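Local coordinates for putative glucoamylase (Bacteroides caccae ATCC 43185, PDB 4QT9), which is a putative glucoamylase with an alpha/alpha toroid fold that probably hydrolyses glycosidic bonds in glucose-containing saccharides, at residues V185-W190 / D199-G204; H203-C208 / L249-Q254; C208-I213 / Q265-G270; V223-Y228 / T425-N430; T256-L261 / R289-V294. All coordinates share one frame; numbering follows the deposited sequence.

Contact 1: V185-W190 / D199-G204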
# COMPACT_ATOMS: atom_id res chain seq x y z
N VAL A 185 4.28 -0.67 22.31
CA VAL A 185 4.28 -1.38 21.02
C VAL A 185 2.83 -1.43 20.55
O VAL A 185 1.91 -1.36 21.38
CB VAL A 185 4.90 -2.80 21.17
CG1 VAL A 185 4.03 -3.72 22.04
CG2 VAL A 185 5.19 -3.44 19.80
N LEU A 186 2.62 -1.59 19.24
CA LEU A 186 1.29 -1.77 18.67
C LEU A 186 1.13 -3.20 18.20
O LEU A 186 2.01 -3.72 17.53
CB LEU A 186 1.04 -0.80 17.50
CG LEU A 186 0.97 0.68 17.86
CD1 LEU A 186 1.09 1.53 16.62
CD2 LEU A 186 -0.33 0.98 18.62
N TYR A 187 0.01 -3.83 18.55
CA TYR A 187 -0.32 -5.19 18.09
C TYR A 187 -1.10 -5.10 16.78
O TYR A 187 -1.88 -4.16 16.57
CB TYR A 187 -1.12 -5.95 19.16
CG TYR A 187 -0.25 -6.45 20.28
CD1 TYR A 187 0.15 -5.61 21.32
CD2 TYR A 187 0.17 -7.78 20.32
CE1 TYR A 187 0.97 -6.06 22.35
CE2 TYR A 187 1.00 -8.24 21.34
CZ TYR A 187 1.39 -7.39 22.36
OH TYR A 187 2.17 -7.85 23.38
N TRP A 188 -0.86 -6.06 15.88
CA TRP A 188 -1.49 -6.09 14.57
C TRP A 188 -3.01 -6.30 14.66
O TRP A 188 -3.77 -5.62 13.95
CB TRP A 188 -0.85 -7.23 13.73
CG TRP A 188 -1.03 -7.08 12.24
CD1 TRP A 188 -2.20 -6.92 11.56
CD2 TRP A 188 -0.00 -7.23 11.25
NE1 TRP A 188 -1.97 -6.90 10.21
CE2 TRP A 188 -0.63 -7.13 9.98
CE3 TRP A 188 1.39 -7.46 11.30
CZ2 TRP A 188 0.10 -7.19 8.78
CZ3 TRP A 188 2.12 -7.47 10.12
CH2 TRP A 188 1.47 -7.34 8.88
N HIS A 189 -3.45 -7.25 15.52
CA HIS A 189 -4.85 -7.65 15.64
C HIS A 189 -5.45 -7.62 17.02
O HIS A 189 -4.78 -7.76 18.04
CB HIS A 189 -5.05 -9.10 15.15
CG HIS A 189 -4.24 -9.49 13.96
ND1 HIS A 189 -2.99 -10.05 14.11
CD2 HIS A 189 -4.56 -9.47 12.65
CE1 HIS A 189 -2.59 -10.34 12.88
NE2 HIS A 189 -3.49 -9.97 11.98
N TRP A 190 -6.78 -7.53 17.01
CA TRP A 190 -7.66 -7.62 18.16
C TRP A 190 -8.96 -8.22 17.70
O TRP A 190 -9.56 -7.77 16.71
CB TRP A 190 -7.88 -6.29 18.91
CG TRP A 190 -8.79 -6.48 20.09
CD1 TRP A 190 -8.45 -6.99 21.31
CD2 TRP A 190 -10.22 -6.31 20.11
NE1 TRP A 190 -9.56 -7.13 22.09
CE2 TRP A 190 -10.67 -6.70 21.39
CE3 TRP A 190 -11.16 -5.85 19.17
CZ2 TRP A 190 -12.01 -6.59 21.78
CZ3 TRP A 190 -12.50 -5.78 19.55
CH2 TRP A 190 -12.91 -6.13 20.84
N ASP A 199 -1.49 -12.45 18.80
CA ASP A 199 -0.25 -12.05 19.48
C ASP A 199 0.89 -11.66 18.50
O ASP A 199 1.93 -12.34 18.45
CB ASP A 199 0.19 -13.19 20.42
CG ASP A 199 1.41 -12.88 21.26
OD1 ASP A 199 1.45 -11.79 21.85
OD2 ASP A 199 2.35 -13.71 21.28
N PHE A 200 0.69 -10.58 17.74
CA PHE A 200 1.72 -10.11 16.82
C PHE A 200 2.11 -8.65 17.13
O PHE A 200 1.56 -7.74 16.50
CB PHE A 200 1.24 -10.26 15.36
CG PHE A 200 2.33 -10.26 14.31
CD1 PHE A 200 3.25 -9.22 14.23
CD2 PHE A 200 2.41 -11.28 13.37
CE1 PHE A 200 4.26 -9.23 13.26
CE2 PHE A 200 3.41 -11.28 12.40
CZ PHE A 200 4.32 -10.25 12.35
N PRO A 201 3.06 -8.38 18.07
CA PRO A 201 3.51 -6.98 18.27
C PRO A 201 4.37 -6.56 17.07
O PRO A 201 5.18 -7.36 16.64
CB PRO A 201 4.27 -7.04 19.59
CG PRO A 201 4.71 -8.46 19.73
CD PRO A 201 3.85 -9.34 18.87
N ILE A 202 4.18 -5.36 16.49
CA ILE A 202 4.90 -5.01 15.25
C ILE A 202 6.23 -4.29 15.51
O ILE A 202 6.29 -3.17 16.04
CB ILE A 202 3.99 -4.23 14.27
CG1 ILE A 202 2.84 -5.13 13.79
CG2 ILE A 202 4.77 -3.68 13.07
CD1 ILE A 202 1.55 -4.40 13.57
N HIS A 203 7.32 -4.95 15.06
CA HIS A 203 8.67 -4.42 15.17
C HIS A 203 9.19 -4.13 13.77
O HIS A 203 8.90 -4.89 12.85
CB HIS A 203 9.60 -5.41 15.92
CG HIS A 203 9.10 -5.83 17.28
ND1 HIS A 203 8.90 -4.91 18.30
CD2 HIS A 203 8.77 -7.06 17.74
CE1 HIS A 203 8.48 -5.61 19.34
NE2 HIS A 203 8.39 -6.91 19.04
N GLY A 204 9.94 -3.04 13.59
CA GLY A 204 10.47 -2.73 12.26
C GLY A 204 11.75 -3.46 11.91
O GLY A 204 12.36 -4.07 12.79
O HOH W 1 -1.85 -9.28 16.89
O HOH W 2 -3.70 -9.93 18.65
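Tyr187 and Pro201 face each other at a single beta bridge, an instance of two largely irregular chain segments held by a minimal strand-like pairing. Ile202 N donates to Leu186 O at 2.9 Å, and Trp188 N to Phe200 O at 3.0 Å. Side chains close tightly around these bonds. Pro201 CB lies over one face of the Tyr187 ring, a CH-pi contact 4.1 Å from CB to the ring centroid, and the same CB meets Val185 CG2 at 3.7 Å. With its CG anti to the backbone N (chi1 -159°), Trp188 runs alongside Phe200 and turns the edge of its six-membered ring to the Phe200 face, the planes 66° apart; Trp188 CE3 is 3.9 Å from Phe200 CD1 and 3.7 Å from Ile202 CG1. An alanine at Trp188 would probably leave Phe200 and Ile202 without this ring, Phe200 freer to turn. Toward exposed Asp199 the fit gives way to water: one molecule accepts from both His189 N and Phe200 N, while another takes a weak bond from Asp199 N. Around the bridge, Tyr212 OH of helix 209-217 bonds to Leu186 N and Ile202 O, Leu186 packs against helices 135-152 and 225-232, and strand 189-190 pairs antiparallel with strand 133-134.

Contact 2: H203-C208 / L249-Q254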
# COMPACT_ATOMS: atom_id res chain seq x y z
N HIS A 203 7.32 -4.95 15.06
CA HIS A 203 8.67 -4.42 15.17
C HIS A 203 9.19 -4.13 13.77
O HIS A 203 8.90 -4.89 12.85
CB HIS A 203 9.60 -5.41 15.92
CG HIS A 203 9.10 -5.83 17.28
ND1 HIS A 203 8.90 -4.91 18.30
CD2 HIS A 203 8.77 -7.06 17.74
CE1 HIS A 203 8.48 -5.61 19.34
NE2 HIS A 203 8.39 -6.91 19.04
N GLY A 204 9.94 -3.04 13.59
CA GLY A 204 10.47 -2.73 12.26
C GLY A 204 11.75 -3.46 11.91
O GLY A 204 12.36 -4.07 12.79
N TYR A 205 12.22 -3.40 10.65
CA TYR A 205 11.54 -2.71 9.56
C TYR A 205 10.71 -3.70 8.76
O TYR A 205 11.16 -4.82 8.49
CB TYR A 205 12.56 -1.96 8.62
CG TYR A 205 11.85 -1.15 7.55
CD1 TYR A 205 11.38 0.13 7.81
CD2 TYR A 205 11.57 -1.70 6.30
CE1 TYR A 205 10.65 0.84 6.86
CE2 TYR A 205 10.85 -1.00 5.34
CZ TYR A 205 10.37 0.26 5.63
OH TYR A 205 9.68 0.96 4.67
N ASN A 206 9.52 -3.27 8.35
CA ASN A 206 8.61 -4.01 7.47
C ASN A 206 7.70 -2.95 6.83
O ASN A 206 7.95 -1.76 6.98
CB ASN A 206 7.84 -5.19 8.18
CG ASN A 206 6.96 -4.79 9.34
OD1 ASN A 206 6.49 -3.67 9.43
ND2 ASN A 206 6.71 -5.71 10.25
N GLU A 207 6.67 -3.34 6.12
CA GLU A 207 5.77 -2.42 5.41
C GLU A 207 4.88 -1.52 6.33
O GLU A 207 4.14 -0.69 5.80
CB GLU A 207 4.86 -3.26 4.49
CG GLU A 207 3.76 -4.02 5.23
CD GLU A 207 4.08 -5.41 5.73
OE1 GLU A 207 5.21 -5.62 6.22
OE2 GLU A 207 3.19 -6.28 5.67
N CYS A 208 4.93 -1.71 7.67
CA CYS A 208 3.98 -1.09 8.62
C CYS A 208 4.39 0.25 9.26
O CYS A 208 3.70 0.63 10.19
CB CYS A 208 3.61 -2.10 9.71
SG CYS A 208 3.15 -3.73 9.07
N LEU A 249 22.41 -1.51 2.79
CA LEU A 249 21.11 -1.26 3.44
C LEU A 249 21.37 -0.86 4.91
O LEU A 249 22.26 -1.44 5.56
CB LEU A 249 20.16 -2.46 3.32
CG LEU A 249 19.77 -2.92 1.90
CD1 LEU A 249 18.98 -4.18 1.96
CD2 LEU A 249 18.95 -1.85 1.14
N HIS A 250 20.67 0.16 5.40
CA HIS A 250 20.90 0.71 6.75
C HIS A 250 20.08 0.02 7.85
O HIS A 250 20.53 -0.07 8.99
CB HIS A 250 20.56 2.21 6.75
CG HIS A 250 20.87 2.91 8.02
ND1 HIS A 250 22.17 3.09 8.45
CD2 HIS A 250 20.03 3.45 8.94
CE1 HIS A 250 22.09 3.73 9.61
NE2 HIS A 250 20.82 3.95 9.95
N LEU A 251 18.88 -0.46 7.50
CA LEU A 251 17.95 -1.01 8.48
C LEU A 251 17.98 -2.52 8.61
O LEU A 251 18.40 -3.22 7.69
CB LEU A 251 16.50 -0.58 8.11
CG LEU A 251 16.25 0.91 7.92
CD1 LEU A 251 14.85 1.17 7.46
CD2 LEU A 251 16.56 1.71 9.21
N ARG A 252 17.45 -3.01 9.75
CA ARG A 252 17.20 -4.41 10.03
C ARG A 252 15.82 -4.75 9.43
O ARG A 252 14.82 -4.22 9.88
CB ARG A 252 17.21 -4.68 11.55
CG ARG A 252 16.71 -6.09 11.89
CD ARG A 252 16.22 -6.24 13.32
NE ARG A 252 15.12 -5.34 13.67
CZ ARG A 252 14.71 -5.14 14.92
NH1 ARG A 252 15.28 -5.79 15.93
NH2 ARG A 252 13.72 -4.29 15.17
N TYR A 253 15.78 -5.62 8.41
CA TYR A 253 14.54 -6.06 7.78
C TYR A 253 14.06 -7.29 8.55
O TYR A 253 14.85 -8.18 8.86
CB TYR A 253 14.76 -6.34 6.27
CG TYR A 253 15.01 -5.05 5.50
CD1 TYR A 253 16.26 -4.43 5.53
CD2 TYR A 253 13.99 -4.42 4.81
CE1 TYR A 253 16.48 -3.20 4.91
CE2 TYR A 253 14.19 -3.19 4.18
CZ TYR A 253 15.44 -2.58 4.24
OH TYR A 253 15.62 -1.38 3.60
N GLN A 254 12.79 -7.34 8.90
CA GLN A 254 12.25 -8.42 9.71
C GLN A 254 12.33 -9.79 9.04
O GLN A 254 11.63 -10.02 8.06
CB GLN A 254 10.79 -8.11 10.11
CG GLN A 254 10.72 -7.10 11.24
CD GLN A 254 11.20 -7.66 12.54
OE1 GLN A 254 10.96 -8.81 12.87
NE2 GLN A 254 11.85 -6.83 13.35
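Tyr205 bonds through its backbone to the residues before and after Tyr253, its N donating to Arg252 O at 2.8 Å and its O accepting from Gln254 N at 3.0 Å, with a cis peptide joining it to Gly204. The carbonyl of that cis peptide, Gly204 O, is the polar focus of the side chains. Gly204 O accepts from Arg252 NH2 at 2.7 Å and from Gln254 NE2 at 2.9 Å, the donors arriving from opposite faces of the carbonyl plane; Arg252 NE adds a weak third bond. A bend in the Arg252 chain (chi3 59°) swings NE back to the carbonyl, and NH2 has a second acceptor in Gln234 OE1. The Gly204 oxygen lies in the plane of the Gln254 amide, and the N-H points almost straight at it. Tyr205 presents its edge, offset, to the face of Tyr253, with Tyr205 CD2 3.7 Å from Tyr253 CE2, while its CD1 meets Leu251 CD1 at 3.6 Å. The Tyr253 hydroxyl is held by Glu287 of helix 284-301, and that of Tyr205 by Trp263 O. An Asx turn at Asn206 follows, and the joint ties the loop before helix 209-217 of the alpha/alpha toroid to the end of strand 247-251.

Contact 3: C208-I213 / Q265-G270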
# COMPACT_ATOMS: atom_id res chain seq x y z
N CYS A 208 4.93 -1.71 7.67
CA CYS A 208 3.98 -1.09 8.62
C CYS A 208 4.39 0.25 9.26
O CYS A 208 3.70 0.63 10.19
CB CYS A 208 3.61 -2.10 9.71
SG CYS A 208 3.15 -3.73 9.07
N MSE A 209 5.43 0.97 8.79
CA MSE A 209 5.86 2.20 9.47
C MSE A 209 4.74 3.27 9.60
O MSE A 209 4.60 3.83 10.69
CB MSE A 209 7.10 2.84 8.81
CG MSE A 209 7.71 3.98 9.65
SE MSE A 209 9.47 4.48 8.95
CE MSE A 209 8.92 5.67 7.57
N ILE A 210 3.95 3.54 8.53
CA ILE A 210 2.88 4.55 8.52
C ILE A 210 1.84 4.27 9.65
O ILE A 210 1.20 5.20 10.14
CB ILE A 210 2.21 4.67 7.10
CG1 ILE A 210 1.46 6.02 6.89
CG2 ILE A 210 1.29 3.48 6.75
CD1 ILE A 210 2.34 7.32 7.09
N MSE A 211 1.71 3.01 10.08
CA MSE A 211 0.78 2.67 11.18
C MSE A 211 1.23 3.35 12.51
O MSE A 211 0.39 3.87 13.23
CB MSE A 211 0.67 1.15 11.33
CG MSE A 211 -0.34 0.73 12.38
SE MSE A 211 0.06 -1.08 12.97
CE MSE A 211 1.91 -0.91 13.32
N TYR A 212 2.55 3.35 12.81
CA TYR A 212 3.10 4.04 13.98
C TYR A 212 3.03 5.55 13.81
O TYR A 212 2.82 6.25 14.79
CB TYR A 212 4.57 3.63 14.21
CG TYR A 212 4.70 2.35 15.00
CD1 TYR A 212 4.72 2.36 16.39
CD2 TYR A 212 4.77 1.12 14.36
CE1 TYR A 212 4.78 1.17 17.12
CE2 TYR A 212 4.81 -0.08 15.08
CZ TYR A 212 4.81 -0.04 16.46
OH TYR A 212 4.91 -1.20 17.18
N ILE A 213 3.25 6.09 12.58
CA ILE A 213 3.18 7.55 12.37
C ILE A 213 1.72 8.03 12.61
O ILE A 213 1.53 9.00 13.35
CB ILE A 213 3.74 7.98 10.98
CG1 ILE A 213 5.30 7.87 10.97
CG2 ILE A 213 3.29 9.41 10.59
CD1 ILE A 213 5.86 7.55 9.68
N GLN A 265 7.21 0.78 -0.51
CA GLN A 265 6.14 1.50 -1.20
C GLN A 265 4.91 1.84 -0.39
O GLN A 265 4.48 2.98 -0.50
CB GLN A 265 5.69 0.71 -2.45
CG GLN A 265 6.89 0.47 -3.42
CD GLN A 265 6.80 -0.71 -4.35
OE1 GLN A 265 5.91 -1.57 -4.25
NE2 GLN A 265 7.71 -0.76 -5.32
N TYR A 266 4.27 0.87 0.30
CA TYR A 266 2.96 1.07 1.00
C TYR A 266 2.95 2.26 1.99
O TYR A 266 2.03 3.07 1.95
CB TYR A 266 2.53 -0.20 1.75
CG TYR A 266 2.06 -1.38 0.94
CD1 TYR A 266 2.21 -1.41 -0.45
CD2 TYR A 266 1.45 -2.48 1.56
CE1 TYR A 266 1.77 -2.51 -1.19
CE2 TYR A 266 0.98 -3.56 0.82
CZ TYR A 266 1.19 -3.59 -0.55
OH TYR A 266 0.81 -4.70 -1.26
N SER A 267 3.99 2.37 2.87
CA SER A 267 4.04 3.47 3.84
C SER A 267 4.49 4.78 3.20
O SER A 267 4.51 5.79 3.88
CB SER A 267 4.96 3.13 5.01
OG SER A 267 4.36 2.17 5.84
N PHE A 268 4.84 4.78 1.90
CA PHE A 268 5.33 5.99 1.24
C PHE A 268 4.42 6.48 0.11
O PHE A 268 4.85 7.30 -0.71
CB PHE A 268 6.77 5.76 0.74
CG PHE A 268 7.69 5.52 1.91
CD1 PHE A 268 7.97 6.53 2.82
CD2 PHE A 268 8.22 4.25 2.15
CE1 PHE A 268 8.80 6.29 3.92
CE2 PHE A 268 9.05 4.02 3.24
CZ PHE A 268 9.33 5.04 4.12
N LEU A 269 3.14 6.07 0.12
CA LEU A 269 2.15 6.53 -0.87
C LEU A 269 1.69 7.95 -0.52
O LEU A 269 1.56 8.79 -1.42
CB LEU A 269 0.96 5.59 -0.98
CG LEU A 269 1.22 4.13 -1.36
CD1 LEU A 269 -0.11 3.42 -1.50
CD2 LEU A 269 1.91 4.01 -2.68
N GLY A 270 1.52 8.21 0.77
CA GLY A 270 1.14 9.51 1.30
C GLY A 270 2.32 10.15 1.98
O GLY A 270 2.61 11.35 1.79
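Ile210 and Ser267 make the one direct hydrogen bond of this buried contact, a case of a single hydroxyl tying a helix start to a distant loop. Ser267 OG accepts from Ile210 N at 3.0 Å, and the N-H...O angle of 173° makes the bond almost straight. The serine torsion sets this up: OG stands beside its own backbone N and anti to the carbonyl carbon (chi1 -73°). The same OG donates to Glu207 O, just ahead of the helix, so the hydroxyl is used in both directions and grips the chain on either side of the Cys208-Met209 link. Ile210 also packs its side chain against the serine. Its CG1 is anti to the backbone N, which leaves CG2 in the crowded position between N and carbonyl carbon, 3.5 Å from Ser267 OG; Ile210 CB also lies 3.8 Å from Ser267 CB. In the alpha/alpha toroid this places the first turn of helix 209-217 against the loop between strands 247-251 and 276-277, with helix 135-152 near at hand through Phe140, which Ile210 touches. Met209, modelled as selenomethionine, reaches out nearly extended as far as its selenium and then bends (chi3 83°), which carries CE obliquely to the far end of the Phe268 ring, 3.5 Å from Phe268 CZ and 3.7 Å from Phe268 CE1. Trp232 also touches the Met209 side chain, and Tyr205 the Phe268 ring.

Contact 4: V223-Y228 / T425-N430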
# COMPACT_ATOMS: atom_id res chain seq x y z
N VAL A 223 -0.84 7.70 20.49
CA VAL A 223 -0.00 6.92 21.38
C VAL A 223 1.24 7.73 21.83
O VAL A 223 1.69 8.61 21.09
CB VAL A 223 0.41 5.57 20.73
CG1 VAL A 223 -0.81 4.75 20.35
CG2 VAL A 223 1.34 5.77 19.54
N PRO A 224 1.83 7.40 23.01
CA PRO A 224 3.10 8.05 23.41
C PRO A 224 4.23 7.77 22.42
O PRO A 224 4.20 6.73 21.77
CB PRO A 224 3.44 7.41 24.76
CG PRO A 224 2.24 6.67 25.18
CD PRO A 224 1.41 6.38 24.00
N ALA A 225 5.27 8.65 22.34
CA ALA A 225 6.42 8.44 21.45
C ALA A 225 7.16 7.16 21.79
O ALA A 225 7.71 6.53 20.89
CB ALA A 225 7.37 9.61 21.49
N ALA A 226 7.12 6.74 23.07
CA ALA A 226 7.78 5.50 23.55
C ALA A 226 7.29 4.27 22.76
O ALA A 226 8.06 3.33 22.54
CB ALA A 226 7.53 5.31 25.04
N VAL A 227 6.04 4.29 22.31
CA VAL A 227 5.45 3.20 21.51
C VAL A 227 6.26 3.02 20.22
O VAL A 227 6.56 1.88 19.87
CB VAL A 227 3.94 3.43 21.25
CG1 VAL A 227 3.38 2.44 20.23
CG2 VAL A 227 3.16 3.34 22.56
N TYR A 228 6.67 4.14 19.56
CA TYR A 228 7.51 4.10 18.35
C TYR A 228 8.98 3.72 18.67
O TYR A 228 9.53 2.89 17.98
CB TYR A 228 7.48 5.46 17.63
CG TYR A 228 8.39 5.56 16.42
CD1 TYR A 228 8.03 5.02 15.19
CD2 TYR A 228 9.60 6.26 16.50
CE1 TYR A 228 8.86 5.13 14.08
CE2 TYR A 228 10.44 6.37 15.39
CZ TYR A 228 10.08 5.78 14.19
OH TYR A 228 10.91 5.86 13.10
N THR A 425 6.47 15.28 13.89
CA THR A 425 7.26 16.05 14.85
C THR A 425 7.39 15.27 16.15
O THR A 425 8.51 15.13 16.62
CB THR A 425 6.68 17.44 15.10
OG1 THR A 425 6.51 18.11 13.86
CG2 THR A 425 7.57 18.30 16.01
N LYS A 426 6.28 14.73 16.69
CA LYS A 426 6.25 13.93 17.94
C LYS A 426 7.26 12.78 17.90
O LYS A 426 7.96 12.58 18.89
CB LYS A 426 4.83 13.33 18.20
CG LYS A 426 4.67 12.70 19.58
CD LYS A 426 3.43 11.78 19.70
CE LYS A 426 2.07 12.36 20.09
NZ LYS A 426 0.96 11.31 20.12
N LEU A 427 7.35 12.03 16.77
CA LEU A 427 8.25 10.86 16.63
C LEU A 427 9.67 11.19 16.18
O LEU A 427 10.48 10.27 16.02
CB LEU A 427 7.65 9.81 15.67
CG LEU A 427 6.30 9.25 16.04
CD1 LEU A 427 5.90 8.16 15.08
CD2 LEU A 427 6.25 8.79 17.50
N GLY A 428 9.97 12.47 16.01
CA GLY A 428 11.32 12.91 15.65
C GLY A 428 11.64 12.94 14.17
O GLY A 428 12.81 13.05 13.81
N PHE A 429 10.63 12.87 13.31
CA PHE A 429 10.85 12.94 11.86
C PHE A 429 11.08 14.39 11.41
O PHE A 429 10.59 15.34 12.03
CB PHE A 429 9.70 12.32 11.06
CG PHE A 429 9.67 10.81 11.06
CD1 PHE A 429 9.04 10.11 12.08
CD2 PHE A 429 10.20 10.09 9.98
CE1 PHE A 429 8.98 8.71 12.06
CE2 PHE A 429 10.10 8.69 9.94
CZ PHE A 429 9.52 8.01 10.99
N ASN A 430 11.83 14.52 10.33
CA ASN A 430 12.23 15.77 9.72
C ASN A 430 12.20 15.64 8.19
O ASN A 430 12.46 14.54 7.68
CB ASN A 430 13.67 16.07 10.19
CG ASN A 430 14.24 17.43 9.84
OD1 ASN A 430 13.52 18.41 9.59
ND2 ASN A 430 15.56 17.52 9.88
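Leu427 and Tyr228 form the centre of this contact, which illustrates how the residues around a helix end can be packed against the start of another helix. Leu427 splits its two methyls between targets. CD1 lies over one face of the Tyr228 ring, a CH-pi contact 4.2 Å from CD1 to the ring centroid, while CD2 touches Tyr228 CB at 3.6 Å and Ala225 CA at 4.0 Å. Farther along the ring Phe429 meets the phenol end: its CZ is 3.3 Å from Tyr228 OH, the side chains crossing at about a right angle and the ring planes oblique at 55°. At the solvent side Lys426 runs out extended and then bends at chi3, and its NZ donates to Val223 O at 3.0 Å from above the carbonyl plane. Partners in an outer shell help to position the polar ends. Tyr228 OH is hydrogen-bonded to Asp278 OD2, the Trp232 ring lies nearly parallel to the Tyr228 ring, and Lys426 NZ has a second acceptor in Ala216 O. An alanine at Tyr228 would probably open a gap beside Leu427 CD1 and the Phe429 rim and leave Asp278 without its hydroxyl mate. Between Leu427 and Phe429, which both reach the same ring, Gly428, with a phi of 87°, ends helix 418-426 in a Schellman motif.

Contact 5: T256-L261 / R289-V294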
# COMPACT_ATOMS: atom_id res chain seq x y z
N THR A 256 14.68 -11.22 7.22
CA THR A 256 15.28 -11.23 5.89
C THR A 256 16.43 -10.21 5.77
O THR A 256 16.53 -9.29 6.60
CB THR A 256 14.19 -10.97 4.82
OG1 THR A 256 14.79 -11.02 3.52
CG2 THR A 256 13.43 -9.66 5.02
N GLU A 257 17.33 -10.39 4.76
CA GLU A 257 18.40 -9.43 4.50
C GLU A 257 17.83 -8.25 3.68
O GLU A 257 18.36 -7.15 3.74
CB GLU A 257 19.59 -10.09 3.74
CG GLU A 257 20.58 -10.88 4.57
CD GLU A 257 21.97 -11.02 3.95
OE1 GLU A 257 22.21 -11.97 3.17
OE2 GLU A 257 22.78 -10.08 4.15
N ALA A 258 16.76 -8.50 2.90
CA ALA A 258 16.09 -7.51 2.03
C ALA A 258 14.68 -7.99 1.71
O ALA A 258 14.48 -9.03 1.07
CB ALA A 258 16.90 -7.29 0.75
N GLY A 259 13.69 -7.26 2.17
CA GLY A 259 12.31 -7.69 1.98
C GLY A 259 11.76 -7.56 0.58
O GLY A 259 12.42 -7.02 -0.33
N PRO A 260 10.50 -8.02 0.40
CA PRO A 260 9.81 -7.83 -0.90
C PRO A 260 9.67 -6.33 -1.15
O PRO A 260 9.57 -5.54 -0.19
CB PRO A 260 8.47 -8.54 -0.70
CG PRO A 260 8.26 -8.56 0.75
CD PRO A 260 9.61 -8.66 1.39
N LEU A 261 9.72 -5.93 -2.43
CA LEU A 261 9.77 -4.52 -2.79
C LEU A 261 8.56 -3.68 -2.28
O LEU A 261 8.76 -2.49 -2.04
CB LEU A 261 10.00 -4.32 -4.30
CG LEU A 261 10.70 -3.01 -4.71
CD1 LEU A 261 11.71 -2.54 -3.69
CD2 LEU A 261 11.33 -3.13 -6.08
N ARG A 289 15.41 3.49 -2.12
CA ARG A 289 16.02 3.46 -3.44
C ARG A 289 16.99 2.27 -3.48
O ARG A 289 16.98 1.51 -4.44
CB ARG A 289 16.72 4.79 -3.78
CG ARG A 289 17.45 4.79 -5.12
CD ARG A 289 18.15 6.10 -5.41
NE ARG A 289 19.17 5.95 -6.45
CZ ARG A 289 18.94 6.09 -7.76
NH1 ARG A 289 17.72 6.38 -8.20
NH2 ARG A 289 19.93 5.94 -8.63
N ASN A 290 17.77 2.08 -2.39
CA ASN A 290 18.73 0.97 -2.30
C ASN A 290 18.03 -0.37 -2.26
O ASN A 290 18.52 -1.31 -2.86
CB ASN A 290 19.66 1.13 -1.11
CG ASN A 290 20.79 2.04 -1.45
OD1 ASN A 290 20.83 2.63 -2.55
ND2 ASN A 290 21.74 2.17 -0.54
N LEU A 291 16.88 -0.45 -1.58
CA LEU A 291 16.11 -1.69 -1.52
C LEU A 291 15.57 -2.03 -2.93
O LEU A 291 15.54 -3.21 -3.30
CB LEU A 291 14.98 -1.61 -0.47
CG LEU A 291 14.21 -2.89 -0.21
CD1 LEU A 291 15.11 -4.00 0.36
CD2 LEU A 291 13.02 -2.64 0.70
N THR A 292 15.24 -1.00 -3.73
CA THR A 292 14.82 -1.15 -5.13
C THR A 292 16.01 -1.66 -5.93
O THR A 292 15.87 -2.60 -6.73
CB THR A 292 14.26 0.18 -5.71
OG1 THR A 292 13.18 0.64 -4.91
CG2 THR A 292 13.76 0.05 -7.13
N LEU A 293 17.19 -1.05 -5.69
CA LEU A 293 18.38 -1.41 -6.45
C LEU A 293 18.85 -2.83 -6.14
O LEU A 293 19.28 -3.52 -7.07
CB LEU A 293 19.49 -0.39 -6.28
CG LEU A 293 19.17 0.97 -6.90
CD1 LEU A 293 20.22 1.99 -6.51
CD2 LEU A 293 19.03 0.89 -8.40
N VAL A 294 18.66 -3.29 -4.88
CA VAL A 294 18.97 -4.67 -4.47
C VAL A 294 18.06 -5.64 -5.26
O VAL A 294 18.54 -6.64 -5.77
CB VAL A 294 18.80 -4.86 -2.93
CG1 VAL A 294 18.64 -6.33 -2.56
CG2 VAL A 294 19.97 -4.23 -2.18
O HOH W 3 13.70 -5.56 -2.62
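Gly259 and Leu291 touch, yet their backbones are joined through a water, which donates to Gly259 O at 3.0 Å and to Leu291 O at 3.1 Å; loop and helix share no direct hydrogen bond here, and their side chains meet mostly through apolar groups. The helix is 284-301 of the alpha/alpha toroid, and the loop is the one that follows strand 247-251. An ST turn shapes the start of the loop: Thr256 OG1 accepts from Ala258 N, two residues on. Ala258 then directs its methyl at the helix, where CB meets Leu291 CD1 at 3.8 Å and Val294 CG1 at 3.9 Å, two side chains about one helical turn apart. Leu249 and Ile247 of strand 247-251 border the same patch, on Ala258 and Val294 respectively. Leu261 closes the other end. Its CG is anti to the backbone N, and an unusual chi2 of 33° sets CD1 against Thr292, the two side chains crossing at about a right angle. Thr292 OG1, bonded to Met288 O and to Ser347 OG, is held in place by both, and Leu261 CD1 rests 3.7 Å from that oxygen and equally 3.7 Å from Thr292 CA.

Followed from the N terminus, contact 1 comes first and closes the shortest loop, across the eight residues after strand 189-190. Contact 2 starts on the segment where contact 1 ends and closes 40 residues holding helices 209-217 and 225-232. Contact 3 shares Cys208 with it, crosses it and closes 51 residues, tying helix 209-217 to the loop after strand 247-251. Contact 4 spans nearly 200 residues, from helix 225-232 to the end of helix 418-426; it crosses contacts 2 and 3 and encloses contact 5. Contact 5 follows contact 2 in series, crosses contact 3 and closes 27 residues, tying that same loop to helix 284-301. Tyr212 touches both contacts 1 and 4.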